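Local coordinates for protein alpha-glucosidase (PDB 5HQA) that hydrolyses alpha-glucosides as a family 97 glycoside hydrolase, holding acarbose in a calcium-containing pocket, with chloride acting as an activator, at residues S557-G562 with I568-K573; E235-L240 with L478-M483. One frame throughout, in Å; residues are numbered along the deposited sequence.

Contact 1. Residues S557-G562 with I568-K573; sequences SIALDG and IVFARK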
# COMPACT_ATOMS: atom_id res chain seq x y z
N SER A 557 12.43 -9.19 6.67
CA SER A 557 11.22 -8.95 7.46
C SER A 557 10.52 -10.29 7.68
O SER A 557 10.53 -11.15 6.79
CB SER A 557 10.25 -7.98 6.75
OG SER A 557 10.78 -6.68 6.65
N ILE A 558 9.92 -10.46 8.86
CA ILE A 558 9.17 -11.67 9.20
C ILE A 558 7.98 -11.28 10.06
O ILE A 558 8.17 -10.79 11.18
CB ILE A 558 10.01 -12.71 9.97
CG1 ILE A 558 11.40 -12.87 9.36
CG2 ILE A 558 9.26 -14.04 10.02
CD1 ILE A 558 12.40 -13.52 10.29
N ALA A 559 6.77 -11.55 9.57
CA ALA A 559 5.60 -11.50 10.45
C ALA A 559 5.62 -12.78 11.29
O ALA A 559 5.44 -13.88 10.76
CB ALA A 559 4.31 -11.37 9.64
N LEU A 560 5.87 -12.62 12.59
CA LEU A 560 6.08 -13.78 13.47
C LEU A 560 4.77 -14.43 13.89
O LEU A 560 4.73 -15.65 14.08
CB LEU A 560 6.84 -13.36 14.72
CG LEU A 560 8.25 -12.81 14.50
CD1 LEU A 560 8.82 -12.31 15.81
CD2 LEU A 560 9.12 -13.90 13.92
N ASP A 561 3.72 -13.65 14.06
CA ASP A 561 2.46 -14.16 14.59
C ASP A 561 1.40 -13.09 14.33
O ASP A 561 1.73 -11.93 14.07
CB ASP A 561 2.58 -14.48 16.08
CG ASP A 561 1.43 -15.30 16.61
OD1 ASP A 561 1.36 -15.47 17.84
OD2 ASP A 561 0.59 -15.78 15.80
N GLY A 562 0.14 -13.49 14.40
CA GLY A 562 -0.92 -12.53 14.19
C GLY A 562 -2.22 -13.21 13.81
O GLY A 562 -2.27 -14.41 13.53
N ILE A 568 -0.77 -8.33 15.34
CA ILE A 568 0.33 -8.73 14.47
C ILE A 568 1.65 -8.41 15.17
O ILE A 568 1.75 -7.43 15.92
CB ILE A 568 0.27 -8.05 13.07
CG1 ILE A 568 1.46 -8.50 12.21
CG2 ILE A 568 0.23 -6.54 13.20
CD1 ILE A 568 1.16 -8.83 10.80
N VAL A 569 2.65 -9.27 14.95
CA VAL A 569 4.01 -9.09 15.46
C VAL A 569 4.97 -9.19 14.28
O VAL A 569 4.98 -10.21 13.57
CB VAL A 569 4.37 -10.15 16.51
CG1 VAL A 569 5.77 -9.86 17.08
CG2 VAL A 569 3.33 -10.18 17.62
N PHE A 570 5.78 -8.15 14.07
CA PHE A 570 6.79 -8.11 13.02
C PHE A 570 8.17 -8.05 13.64
O PHE A 570 8.38 -7.34 14.62
CB PHE A 570 6.62 -6.88 12.12
CG PHE A 570 6.07 -7.17 10.75
CD1 PHE A 570 6.89 -7.71 9.77
CD2 PHE A 570 4.76 -6.84 10.43
CE1 PHE A 570 6.39 -7.95 8.48
CE2 PHE A 570 4.27 -7.08 9.16
CZ PHE A 570 5.09 -7.62 8.18
N ALA A 571 9.11 -8.80 13.06
CA ALA A 571 10.53 -8.62 13.31
C ALA A 571 11.22 -8.30 11.99
O ALA A 571 10.94 -8.95 10.97
CB ALA A 571 11.15 -9.87 13.95
N ARG A 572 12.08 -7.28 11.98
CA ARG A 572 12.78 -6.88 10.76
C ARG A 572 14.24 -6.57 11.08
O ARG A 572 14.55 -5.99 12.13
CB ARG A 572 12.12 -5.66 10.10
CG ARG A 572 10.62 -5.76 9.88
CD ARG A 572 10.12 -4.53 9.15
NE ARG A 572 8.66 -4.37 9.20
CZ ARG A 572 7.84 -4.66 8.19
NH1 ARG A 572 8.31 -5.13 7.05
NH2 ARG A 572 6.53 -4.45 8.33
N LYS A 573 15.12 -6.93 10.16
CA LYS A 573 16.55 -6.68 10.30
C LYS A 573 16.94 -5.52 9.40
O LYS A 573 16.62 -5.52 8.21
CB LYS A 573 17.37 -7.92 9.95
CG LYS A 573 18.81 -7.85 10.45
CD LYS A 573 19.63 -9.08 10.03
CE LYS A 573 21.03 -9.01 10.63
NZ LYS A 573 21.87 -10.18 10.24
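Phe-570 and Arg-572 meet Ala-559 and Ser-557 on the tight side of this antiparallel pair. Ala-559 CB lies over one face of the Phe-570 ring, 4.2 Å from its centroid, a CH-pi contact toward the rim; on the opposite face the guanidinium of Arg-572 puts NH2 over the ring centre. With CG beside its own backbone N (chi1 -51°) and the chain extended as far as NE, Arg-572 reaches along Ser-557, where NH1 gives a bond of 2.9 Å to OG, tilted 21° out of the guanidinium plane. Ser-557 OG is also bonded to Glu-72 O, and Arg-572 NE to Val-521 O. The two segments are the arms of a beta hairpin at one margin of the C-terminal antiparallel sheet, and the turn between them carries the magnesium ligands Gly-565 and Asp-566. A beta bulge between Ala-559 and Asp-561 shifts the pairing by one: Leu-560 N donates to Val-569 O at 2.7 Å, while Val-569 N turns to Asp-561 O. Leu-560 and Val-569 pack under Ile-600. Looser are Ile-558 and Asp-561, both partly exposed; Asp-561 leads its carboxylate away from the partner strand, and OD2 accepts from Gly-562 N.

Contact 2. Residues E235-L240 with L478-M483; sequences EKAVDL and LAFTRM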
# COMPACT_ATOMS: atom_id res chain seq x y z
N GLU A 235 -1.88 -21.43 5.30
CA GLU A 235 -2.48 -22.03 6.49
C GLU A 235 -2.69 -21.01 7.60
O GLU A 235 -3.57 -21.20 8.45
CB GLU A 235 -1.61 -23.14 7.07
CG GLU A 235 -0.98 -24.07 6.10
CD GLU A 235 -0.11 -25.05 6.84
OE1 GLU A 235 -0.60 -26.15 7.14
OE2 GLU A 235 1.05 -24.69 7.15
N LYS A 236 -1.87 -19.96 7.63
CA LYS A 236 -1.88 -18.98 8.70
C LYS A 236 -2.01 -17.58 8.11
O LYS A 236 -1.55 -17.32 6.99
CB LYS A 236 -0.59 -19.03 9.54
CG LYS A 236 -0.31 -20.33 10.22
CD LYS A 236 1.09 -20.29 10.83
CE LYS A 236 1.38 -21.56 11.62
NZ LYS A 236 0.34 -21.80 12.67
N ALA A 237 -2.60 -16.67 8.89
CA ALA A 237 -2.70 -15.29 8.44
C ALA A 237 -1.33 -14.72 8.06
O ALA A 237 -1.19 -14.06 7.03
CB ALA A 237 -3.37 -14.44 9.52
N VAL A 238 -0.29 -14.99 8.87
CA VAL A 238 1.02 -14.42 8.55
C VAL A 238 1.61 -15.01 7.28
O VAL A 238 2.54 -14.42 6.72
CB VAL A 238 2.03 -14.57 9.71
CG1 VAL A 238 1.58 -13.74 10.92
CG2 VAL A 238 2.23 -16.03 10.09
N ASP A 239 1.12 -16.16 6.81
CA ASP A 239 1.63 -16.68 5.54
C ASP A 239 1.24 -15.77 4.39
O ASP A 239 1.94 -15.72 3.37
CB ASP A 239 1.12 -18.10 5.29
CG ASP A 239 1.67 -19.10 6.29
OD1 ASP A 239 2.75 -18.84 6.87
OD2 ASP A 239 1.02 -20.15 6.48
N LEU A 240 0.11 -15.05 4.51
CA LEU A 240 -0.21 -14.03 3.52
C LEU A 240 0.80 -12.90 3.56
O LEU A 240 1.24 -12.41 2.52
CB LEU A 240 -1.61 -13.47 3.77
CG LEU A 240 -2.80 -14.43 3.82
CD1 LEU A 240 -4.09 -13.65 4.07
CD2 LEU A 240 -2.89 -15.21 2.55
N LEU A 478 -5.39 -3.46 8.69
CA LEU A 478 -4.50 -3.04 7.61
C LEU A 478 -3.43 -4.08 7.33
O LEU A 478 -3.11 -4.36 6.16
CB LEU A 478 -3.83 -1.70 7.96
CG LEU A 478 -4.70 -0.44 7.98
CD1 LEU A 478 -3.86 0.76 8.43
CD2 LEU A 478 -5.34 -0.18 6.61
N ALA A 479 -2.85 -4.65 8.38
CA ALA A 479 -1.69 -5.52 8.22
C ALA A 479 -1.99 -6.74 7.35
O ALA A 479 -1.06 -7.29 6.75
CB ALA A 479 -1.19 -5.99 9.59
N PHE A 480 -3.24 -7.17 7.27
CA PHE A 480 -3.59 -8.37 6.51
C PHE A 480 -4.48 -8.04 5.31
O PHE A 480 -5.02 -8.96 4.67
CB PHE A 480 -4.27 -9.40 7.41
CG PHE A 480 -3.43 -9.84 8.58
CD1 PHE A 480 -2.51 -10.87 8.44
CD2 PHE A 480 -3.56 -9.22 9.82
CE1 PHE A 480 -1.73 -11.28 9.50
CE2 PHE A 480 -2.78 -9.61 10.90
CZ PHE A 480 -1.86 -10.65 10.74
N THR A 481 -4.65 -6.77 5.01
CA THR A 481 -5.44 -6.37 3.86
C THR A 481 -4.63 -5.37 3.04
O THR A 481 -3.84 -5.77 2.17
CB THR A 481 -6.79 -5.79 4.32
OG1 THR A 481 -6.56 -4.70 5.22
CG2 THR A 481 -7.63 -6.86 5.03
N ARG A 482 -4.80 -4.08 3.33
CA ARG A 482 -4.09 -3.02 2.62
C ARG A 482 -2.58 -3.28 2.54
O ARG A 482 -1.96 -3.07 1.49
CB ARG A 482 -4.37 -1.68 3.29
CG ARG A 482 -3.40 -0.57 2.91
CD ARG A 482 -3.53 -0.15 1.44
NE ARG A 482 -2.58 0.93 1.15
CZ ARG A 482 -1.28 0.75 0.93
NH1 ARG A 482 -0.49 1.79 0.70
NH2 ARG A 482 -0.77 -0.48 0.94
N MET A 483 -1.97 -3.74 3.64
CA MET A 483 -0.51 -3.87 3.64
C MET A 483 -0.03 -5.04 2.78
O MET A 483 1.16 -5.10 2.46
CB MET A 483 0.03 -4.01 5.06
CG MET A 483 -0.24 -2.78 5.95
SD MET A 483 0.17 -1.18 5.19
CE MET A 483 1.95 -1.30 5.07
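Phe-480 drives one side of its ring against the start of helix 237-241. CE1 comes within 3.6 Å of Ala-237 CB, the closest approach between the segments, and the methyl meets the ring obliquely. The neighbouring ring carbon, CD1, lies 3.7 Å from Ala-237 O, so side chain and backbone of the one alanine are touched together. Further round, Val-238 N sits at the ring edge, near its plane, 4.0 Å from CE1; no hydrogen bond forms anywhere across the contact.

The torsions explain the reach. Phe-480 is the third residue of a type I turn from Leu-478 to Thr-481, and its CG stands beside the backbone N, opposite the carbonyl carbon (chi1 -59°). The ring is then turned almost square to the CA-CB-CG plane (chi2 -86°), which brings the CD1-CE1 side up to the helix. Val-238 contributes less: its CB heads away from the phenylalanine, and CG1, the nearer of its two methyls, is 4.4 Å from CE1.

Each partner is steadied at home. Leu-478 O accepts from Thr-481 N at 3.1 Å and from Met-483 N at 2.8 Å, the two reaching it from opposite faces of its carbonyl plane. On the helix side, Lys-236 N is bonded to Asp-239 OD2, which it meets from above the carboxylate plane. Thr-173 OG1 is bonded to Phe-480 O, and His-181 also packs on Ala-237, both from neighbouring strands (172-175 and 181-187) of one antiparallel sheet of the N-terminal region. The arrangement is apolar packing of a turn phenylalanine on a helix start, joining the galactose-mutarotase-like N-terminal region of the GH97 fold to a loop of its TIM-barrel region.

How the contacts relate
Both contacts are largely buried and lie on the same side of the chain's centre, their centres 11 Å apart, but they do different jobs. Contact 1 works within the C-terminal sheet and rests on regular backbone bonding plus an arginine-serine link; contact 2 joins the N-terminal and barrel regions, and between its two segments there is only packing, with no hydrogen bond across it. They share no element, yet they touch. Ile-568 CD1 packs on Phe-480 CZ at 3.5 Å, while Val-238 turns CG1 to within 3.5 Å of Asp-561 C, beside the bulge. Valine and phenylalanine thus bring the hairpin against the helix and turn of contact 2, so that parts of all three regions meet here, near the magnesium site.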